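Local coordinates for protein peroxidase (Cellulomonas bogoriensis 69B4 = DSM 16987, PDB 6QZO) that binds heme b and, as a member of the DyP-type peroxidase family, probably uses peroxide to oxidise its substrates, at residues P264-A269 and P285-E290. Numbering follows the deposited sequence.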
ATOM      1  N   PRO A 264     -16.174  10.580 -24.406  1.00 31.84           N
ATOM      2  CA  PRO A 264     -15.350  11.153 -25.461  1.00 31.88           C
ATOM      3  C   PRO A 264     -15.720  12.639 -25.622  1.00 32.21           C
ATOM      4  O   PRO A 264     -16.827  13.011 -25.283  1.00 32.84           O
ATOM      5  CB  PRO A 264     -15.655  10.318 -26.724  1.00 31.70           C
ATOM      6  CG  PRO A 264     -16.920   9.552 -26.404  1.00 32.24           C
ATOM      7  CD  PRO A 264     -17.094   9.547 -24.893  1.00 32.15           C
ATOM      8  N   LEU A 265     -14.796  13.451 -26.134  1.00 31.18           N
ATOM      9  CA  LEU A 265     -15.044  14.900 -26.371  1.00 31.95           C
ATOM     10  C   LEU A 265     -16.291  15.079 -27.254  1.00 32.22           C
ATOM     11  O   LEU A 265     -16.914  16.149 -27.172  1.00 32.06           O
ATOM     12  CB  LEU A 265     -13.796  15.530 -26.998  1.00 32.02           C
ATOM     13  CG  LEU A 265     -12.515  15.431 -26.172  1.00 31.77           C
ATOM     14  CD1 LEU A 265     -11.453  16.386 -26.668  1.00 31.94           C
ATOM     15  CD2 LEU A 265     -12.794  15.684 -24.699  1.00 31.90           C
ATOM     16  N   THR A 266     -16.648  14.056 -28.040  1.00 32.11           N
ATOM     17  CA  THR A 266     -17.740  14.080 -29.052  1.00 33.14           C
ATOM     18  C   THR A 266     -19.067  13.564 -28.474  1.00 34.09           C
ATOM     19  O   THR A 266     -20.081  13.708 -29.161  1.00 34.88           O
ATOM     20  CB  THR A 266     -17.330  13.281 -30.287  1.00 32.33           C
ATOM     21  OG1 THR A 266     -17.039  11.949 -29.873  1.00 31.29           O
ATOM     22  CG2 THR A 266     -16.122  13.864 -30.985  1.00 32.22           C
ATOM     23  N   GLY A 267     -19.062  12.994 -27.268  1.00 34.68           N
ATOM     24  CA  GLY A 267     -20.235  12.315 -26.682  1.00 36.19           C
ATOM     25  C   GLY A 267     -20.673  12.952 -25.376  1.00 37.50           C
ATOM     26  O   GLY A 267     -20.146  14.032 -25.059  1.00 37.21           O
ATOM     27  N   ARG A 268     -21.589  12.296 -24.648  1.00 39.43           N
ATOM     28  CA  ARG A 268     -22.205  12.795 -23.382  1.00 41.51           C
ATOM     29  C   ARG A 268     -21.959  11.830 -22.213  1.00 41.18           C
ATOM     30  O   ARG A 268     -21.911  12.321 -21.068  1.00 41.12           O
ATOM     31  CB  ARG A 268     -23.718  12.991 -23.539  1.00 44.20           C
ATOM     32  CG  ARG A 268     -24.134  14.083 -24.523  1.00 46.66           C
ATOM     33  CD  ARG A 268     -23.564  15.489 -24.385  1.00 47.23           C
ATOM     34  NE  ARG A 268     -23.475  15.992 -23.019  1.00 47.73           N
ATOM     35  CZ  ARG A 268     -23.054  17.214 -22.686  1.00 48.13           C
ATOM     36  NH1 ARG A 268     -22.661  18.081 -23.614  1.00 47.88           N
ATOM     37  NH2 ARG A 268     -23.035  17.571 -21.413  1.00 47.98           N
ATOM     38  N   ALA A 269     -21.831  10.520 -22.473  1.00 40.44           N
ATOM     39  CA  ALA A 269     -21.674   9.464 -21.440  1.00 40.07           C
ATOM     40  C   ALA A 269     -20.386   8.653 -21.652  1.00 38.69           C
ATOM     41  O   ALA A 269     -19.832   8.652 -22.774  1.00 38.05           O
ATOM     42  CB  ALA A 269     -22.890   8.571 -21.444  1.00 41.43           C
ATOM     43  N   PRO A 285     -10.031  18.343 -36.092  1.00 38.97           N
ATOM     44  CA  PRO A 285     -10.623  17.173 -35.436  1.00 37.21           C
ATOM     45  C   PRO A 285     -10.965  17.459 -33.966  1.00 35.55           C
ATOM     46  O   PRO A 285     -10.114  18.016 -33.287  1.00 35.09           O
ATOM     47  CB  PRO A 285      -9.527  16.100 -35.515  1.00 36.43           C
ATOM     48  CG  PRO A 285      -8.640  16.556 -36.667  1.00 37.14           C
ATOM     49  CD  PRO A 285      -8.699  18.072 -36.664  1.00 38.25           C
ATOM     50  N   VAL A 286     -12.166  17.073 -33.507  1.00 34.20           N
ATOM     51  CA  VAL A 286     -12.625  17.327 -32.107  1.00 32.98           C
ATOM     52  C   VAL A 286     -11.731  16.521 -31.163  1.00 31.12           C
ATOM     53  O   VAL A 286     -11.281  17.081 -30.168  1.00 30.43           O
ATOM     54  CB  VAL A 286     -14.111  16.981 -31.894  1.00 33.42           C
ATOM     55  CG1 VAL A 286     -14.517  17.119 -30.437  1.00 33.25           C
ATOM     56  CG2 VAL A 286     -15.019  17.838 -32.750  1.00 34.58           C
ATOM     57  N   ILE A 287     -11.507  15.244 -31.481  1.00 29.87           N
ATOM     58  CA  ILE A 287     -10.478  14.398 -30.814  1.00 28.34           C
ATOM     59  C   ILE A 287      -9.181  14.580 -31.596  1.00 28.02           C
ATOM     60  O   ILE A 287      -9.204  14.371 -32.840  1.00 27.68           O
ATOM     61  CB  ILE A 287     -10.925  12.926 -30.741  1.00 28.07           C
ATOM     62  CG1 ILE A 287     -12.193  12.781 -29.887  1.00 28.10           C
ATOM     63  CG2 ILE A 287      -9.792  12.050 -30.222  1.00 27.13           C
ATOM     64  CD1 ILE A 287     -12.990  11.556 -30.170  1.00 28.02           C
ATOM     65  N   ASP A 288      -8.117  15.009 -30.908  1.00 27.03           N
ATOM     66  CA  ASP A 288      -6.830  15.388 -31.546  1.00 27.03           C
ATOM     67  C   ASP A 288      -6.294  14.195 -32.351  1.00 27.07           C
ATOM     68  O   ASP A 288      -6.564  13.031 -31.959  1.00 25.97           O
ATOM     69  CB  ASP A 288      -5.833  15.857 -30.485  1.00 26.58           C
ATOM     70  CG  ASP A 288      -4.692  16.685 -31.041  1.00 26.98           C
ATOM     71  OD1 ASP A 288      -3.728  16.079 -31.537  1.00 26.62           O
ATOM     72  OD2 ASP A 288      -4.792  17.934 -31.002  1.00 27.61           O
ATOM     73  N   LEU A 289      -5.542  14.473 -33.416  1.00 27.42           N
ATOM     74  CA  LEU A 289      -4.895  13.442 -34.278  1.00 27.65           C
ATOM     75  C   LEU A 289      -3.921  12.609 -33.438  1.00 27.09           C
ATOM     76  O   LEU A 289      -3.667  11.457 -33.815  1.00 27.38           O
ATOM     77  CB  LEU A 289      -4.167  14.107 -35.457  1.00 28.20           C
ATOM     78  CG  LEU A 289      -5.032  14.561 -36.633  1.00 29.14           C
ATOM     79  CD1 LEU A 289      -4.168  15.137 -37.753  1.00 29.75           C
ATOM     80  CD2 LEU A 289      -5.892  13.429 -37.188  1.00 29.47           C
ATOM     81  N   GLU A 290      -3.412  13.161 -32.331  1.00 27.13           N
ATOM     82  CA  GLU A 290      -2.377  12.536 -31.464  1.00 26.32           C
ATOM     83  C   GLU A 290      -2.936  12.267 -30.062  1.00 25.22           C
ATOM     84  O   GLU A 290      -2.149  11.981 -29.156  1.00 25.34           O
ATOM     85  CB  GLU A 290      -1.153  13.448 -31.442  1.00 27.05           C
ATOM     86  CG  GLU A 290      -0.406  13.423 -32.768  1.00 28.01           C
ATOM     87  CD  GLU A 290       0.836  14.281 -32.837  1.00 28.75           C
ATOM     88  OE1 GLU A 290       1.013  15.145 -31.938  1.00 29.74           O
ATOM     89  OE2 GLU A 290       1.635  14.042 -33.755  1.00 28.92           O
TER
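A type I beta turn, P264 to G267, closed by a 3.0 Å hydrogen bond from G267 N to P264 O, packs through its two central residues against V286 and I287. Both pieces belong to the long loop of the C-terminal DyP-type domain that leads from helix 248-255 to helix 292-296, whose H292 is the axial ligand of the heme iron. No hydrogen bond joins the two segments; the contact is mostly apolar. L265 points its CB toward 285-290, where CB lies 3.9 Å from V286 CG1 and 4.3 Å from I287 CG1. CG stands anti to the carbonyl carbon (chi1 -59°) and CD1 extends anti to CA, ending 3.6 Å from V286 O. T266 crosses V286 obliquely and I287 at about a right angle, its CG2 resting 3.7 Å from V286 CG1 and 4.0 Å from I287 CD1. Its hydroxyl sits between backbone N and carbonyl carbon (chi1 58°), where OG1 is hydrogen-bonded to D275 N. R294 hydrogen-bonds I287 O through NH2 and D288 O through NE, tying this end of the loop to the axial histidine's helix. An Asx turn follows: E290 N donates to the anti lone pair of D288 OD1 at 3.0 Å.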